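Local coordinates for PbSGBP-B lipoprotein (Prevotella bryantii B14, PDB 6D2Y) that probably binds polysaccharide at the cell surface as a lipoprotein of a polysaccharide utilization locus, and carries a bound magnesium ion, at residues R220-D225 and I451-V456. Numbering follows the deposited sequence.
Sequences RGMLFD and IDNIRV. With MG (magnesium ion), chain B.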
ATOM      1  N   ARG A 220     -13.053   7.839   0.545  1.00 57.47           N
ATOM      2  CA  ARG A 220     -12.785   8.513  -0.717  1.00 57.70           C
ATOM      3  C   ARG A 220     -12.842   7.522  -1.872  1.00 55.64           C
ATOM      4  O   ARG A 220     -12.351   6.395  -1.769  1.00 53.90           O
ATOM      5  CB  ARG A 220     -11.423   9.211  -0.677  1.00 55.04           C
ATOM      6  CG  ARG A 220     -11.190  10.060   0.568  1.00 54.51           C
ATOM      7  CD  ARG A 220      -9.759  10.580   0.641  1.00 57.33           C
ATOM      8  NE  ARG A 220      -8.786   9.532   0.939  1.00 58.48           N
ATOM      9  CZ  ARG A 220      -7.487   9.631   0.680  1.00 57.63           C
ATOM     10  NH1 ARG A 220      -7.009  10.725   0.103  1.00 62.74           N
ATOM     11  NH2 ARG A 220      -6.666   8.636   0.988  1.00 55.62           N
ATOM     12  N   GLY A 221     -13.448   7.950  -2.979  1.00 58.15           N
ATOM     13  CA  GLY A 221     -13.617   7.073  -4.123  1.00 54.20           C
ATOM     14  C   GLY A 221     -14.469   5.868  -3.824  1.00 51.64           C
ATOM     15  O   GLY A 221     -14.297   4.814  -4.446  1.00 52.44           O
HETATM   16  N   MSE A 222     -15.374   5.999  -2.865  1.00 50.37           N
HETATM   17  CA  MSE A 222     -16.251   4.929  -2.412  1.00 50.37           C
HETATM   18  C   MSE A 222     -17.158   4.354  -3.527  1.00 55.96           C
HETATM   19  O   MSE A 222     -17.912   5.089  -4.163  1.00 55.51           O
HETATM   20  CB  MSE A 222     -17.089   5.445  -1.231  1.00 48.61           C
HETATM   21  CG  MSE A 222     -17.782   4.318  -0.542  1.00 61.85           C
HETATM   22 SE   MSE A 222     -16.510   3.330   0.546  0.74 73.34          SE
HETATM   23  CE  MSE A 222     -16.713   1.699  -0.409  1.00 33.63           C
ATOM     24  N   LEU A 223     -17.064   3.047  -3.782  1.00 53.85           N
ATOM     25  CA  LEU A 223     -17.883   2.390  -4.799  1.00 52.68           C
ATOM     26  C   LEU A 223     -18.924   1.447  -4.214  1.00 51.97           C
ATOM     27  O   LEU A 223     -20.100   1.511  -4.594  1.00 52.66           O
ATOM     28  CB  LEU A 223     -17.004   1.623  -5.799  1.00 53.91           C
ATOM     29  CG  LEU A 223     -15.832   2.392  -6.415  1.00 50.54           C
ATOM     30  CD1 LEU A 223     -14.635   1.481  -6.612  1.00 51.67           C
ATOM     31  CD2 LEU A 223     -16.246   3.024  -7.730  1.00 47.27           C
ATOM     32  N   PHE A 224     -18.525   0.558  -3.302  1.00 47.94           N
ATOM     33  CA  PHE A 224     -19.453  -0.370  -2.652  1.00 45.56           C
ATOM     34  C   PHE A 224     -19.115  -0.417  -1.165  1.00 41.73           C
ATOM     35  O   PHE A 224     -18.128  -1.044  -0.776  1.00 44.57           O
ATOM     36  CB  PHE A 224     -19.375  -1.772  -3.247  1.00 43.29           C
ATOM     37  CG  PHE A 224     -19.543  -1.828  -4.736  1.00 44.80           C
ATOM     38  CD1 PHE A 224     -18.454  -1.687  -5.577  1.00 44.63           C
ATOM     39  CD2 PHE A 224     -20.785  -2.072  -5.293  1.00 49.64           C
ATOM     40  CE1 PHE A 224     -18.605  -1.757  -6.949  1.00 50.59           C
ATOM     41  CE2 PHE A 224     -20.944  -2.146  -6.662  1.00 47.90           C
ATOM     42  CZ  PHE A 224     -19.853  -1.988  -7.491  1.00 51.41           C
ATOM     43  N   ASP A 225     -19.925   0.240  -0.340  1.00 38.08           N
ATOM     44  CA  ASP A 225     -19.950  -0.047   1.089  1.00 43.44           C
ATOM     45  C   ASP A 225     -21.193  -0.833   1.478  1.00 47.48           C
ATOM     46  O   ASP A 225     -21.335  -1.217   2.644  1.00 49.10           O
ATOM     47  CB  ASP A 225     -19.850   1.249   1.907  1.00 41.10           C
ATOM     48  CG  ASP A 225     -21.132   2.061   1.899  1.00 50.47           C
ATOM     49  OD1 ASP A 225     -21.966   1.878   0.987  1.00 45.69           O
ATOM     50  OD2 ASP A 225     -21.297   2.906   2.803  1.00 51.84           O
ATOM     51  N   ILE A 451     -16.235  -9.120   2.056  1.00 40.24           N
ATOM     52  CA  ILE A 451     -15.647  -7.910   1.500  1.00 37.40           C
ATOM     53  C   ILE A 451     -16.569  -6.743   1.804  1.00 40.44           C
ATOM     54  O   ILE A 451     -17.797  -6.868   1.719  1.00 42.84           O
ATOM     55  CB  ILE A 451     -15.409  -8.056  -0.019  1.00 36.59           C
ATOM     56  CG1 ILE A 451     -14.311  -9.084  -0.281  1.00 33.95           C
ATOM     57  CG2 ILE A 451     -15.051  -6.721  -0.652  1.00 33.74           C
ATOM     58  CD1 ILE A 451     -14.193  -9.510  -1.730  1.00 33.08           C
ATOM     59  N   ASP A 452     -15.979  -5.613   2.179  1.00 39.27           N
ATOM     60  CA  ASP A 452     -16.738  -4.383   2.322  1.00 43.55           C
ATOM     61  C   ASP A 452     -15.814  -3.214   2.001  1.00 41.34           C
ATOM     62  O   ASP A 452     -14.588  -3.341   2.022  1.00 43.98           O
ATOM     63  CB  ASP A 452     -17.350  -4.275   3.731  1.00 53.13           C
ATOM     64  CG  ASP A 452     -18.219  -3.044   3.902  1.00 56.79           C
ATOM     65  OD1 ASP A 452     -18.177  -2.426   4.986  1.00 58.15           O
ATOM     66  OD2 ASP A 452     -18.933  -2.689   2.943  1.00 49.84           O
ATOM     67  N   ASN A 453     -16.421  -2.080   1.656  1.00 50.39           N
ATOM     68  CA  ASN A 453     -15.695  -0.835   1.420  1.00 51.77           C
ATOM     69  C   ASN A 453     -14.767  -0.923   0.203  1.00 44.92           C
ATOM     70  O   ASN A 453     -13.601  -0.528   0.252  1.00 49.00           O
ATOM     71  CB  ASN A 453     -14.935  -0.387   2.668  1.00 51.71           C
ATOM     72  CG  ASN A 453     -15.850  -0.213   3.874  1.00 50.09           C
ATOM     73  OD1 ASN A 453     -16.989   0.245   3.745  1.00 47.98           O
ATOM     74  ND2 ASN A 453     -15.348  -0.552   5.054  1.00 43.12           N
ATOM     75  N   ILE A 454     -15.316  -1.401  -0.910  1.00 40.17           N
ATOM     76  CA  ILE A 454     -14.605  -1.367  -2.183  1.00 44.89           C
ATOM     77  C   ILE A 454     -14.539   0.077  -2.662  1.00 40.42           C
ATOM     78  O   ILE A 454     -15.571   0.711  -2.903  1.00 45.63           O
ATOM     79  CB  ILE A 454     -15.297  -2.264  -3.218  1.00 43.01           C
ATOM     80  CG1 ILE A 454     -15.517  -3.672  -2.658  1.00 39.09           C
ATOM     81  CG2 ILE A 454     -14.487  -2.309  -4.508  1.00 44.44           C
ATOM     82  CD1 ILE A 454     -16.520  -4.487  -3.453  1.00 34.56           C
ATOM     83  N   ARG A 455     -13.324   0.602  -2.812  1.00 40.97           N
ATOM     84  CA  ARG A 455     -13.128   2.002  -3.164  1.00 44.82           C
ATOM     85  C   ARG A 455     -11.884   2.139  -4.033  1.00 47.01           C
ATOM     86  O   ARG A 455     -11.051   1.233  -4.112  1.00 49.84           O
ATOM     87  CB  ARG A 455     -12.996   2.879  -1.911  1.00 45.05           C
ATOM     88  CG  ARG A 455     -11.844   2.474  -0.993  1.00 51.27           C
ATOM     89  CD  ARG A 455     -11.887   3.221   0.334  1.00 52.66           C
ATOM     90  NE  ARG A 455     -10.779   2.857   1.217  1.00 53.85           N
ATOM     91  CZ  ARG A 455     -10.825   1.878   2.117  1.00 50.85           C
ATOM     92  NH1 ARG A 455     -11.924   1.151   2.259  1.00 44.32           N
ATOM     93  NH2 ARG A 455      -9.770   1.621   2.876  1.00 55.03           N
ATOM     94  N   VAL A 456     -11.763   3.291  -4.694  1.00 45.93           N
ATOM     95  CA  VAL A 456     -10.566   3.646  -5.451  1.00 48.24           C
ATOM     96  C   VAL A 456     -10.001   4.938  -4.875  1.00 48.18           C
ATOM     97  O   VAL A 456     -10.730   5.922  -4.703  1.00 46.00           O
ATOM     98  CB  VAL A 456     -10.842   3.768  -6.965  1.00 54.22           C
ATOM     99  CG1 VAL A 456     -11.912   4.810  -7.261  1.00 56.73           C
ATOM    100  CG2 VAL A 456      -9.553   4.098  -7.707  1.00 58.34           C
TER
HETATM  101 MG    MG B 501     -20.521  -1.942   4.796  1.00 26.21          MG
HETATM  102  O   HOH W   1     -19.459  -0.241   4.996  1.00 35.06           O
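Leu223 and Phe224 both give their backbone N-H to Ile454 O, at 2.9 Å from Leu223 N and 3.0 Å from Phe224 N. This is a classic beta bulge, and both donors lie in the carbonyl plane. Ile454 N returns a bond to Phe224 O at 2.8 Å, bent to 135° at the hydrogen. Asn453 also faces Phe224, with positive phi, as in a G1 bulge. The classic bulge shifts the register by one between Met222 and Phe224, where strand 222-224 pairs antiparallel with strand 449-458 in the xyloglucan-binding family region.

These backbone bonds are the tight part. Gly221 belongs to it: without a side chain, its CA comes to 3.2 Å from Val456 O. Val456 N bonds Gly221 O from above the carbonyl plane. Beside the bulge, the Phe224 ring edge at CD1 meets Ile454 CB at 4.0 Å. Leu223 CD1 lies over the backbone of Arg455. Leu313 and Phe315 of the next strand pack on Ile454. The buried Arg455 guanidinium is held by salt bridges, NH2 to Glu141 and NH1 to Glu316.

The loose side is the Arg220 side chain, partly exposed and turned to Asp218.

At the other end, Asp225 O and both carboxylate oxygens of Asp452 bind magnesium. Asp225 O and Asp452 OD2 stand 2.8 Å apart, two acceptors drawn together by the metal. Asp227, Ser255 and Asn257 complete the protein ligands. A metal-bound water donates to Asn453 OD1. The ion ties the loop after strand 222-224 to strand 449-458 and probably offsets the negative charge gathered there.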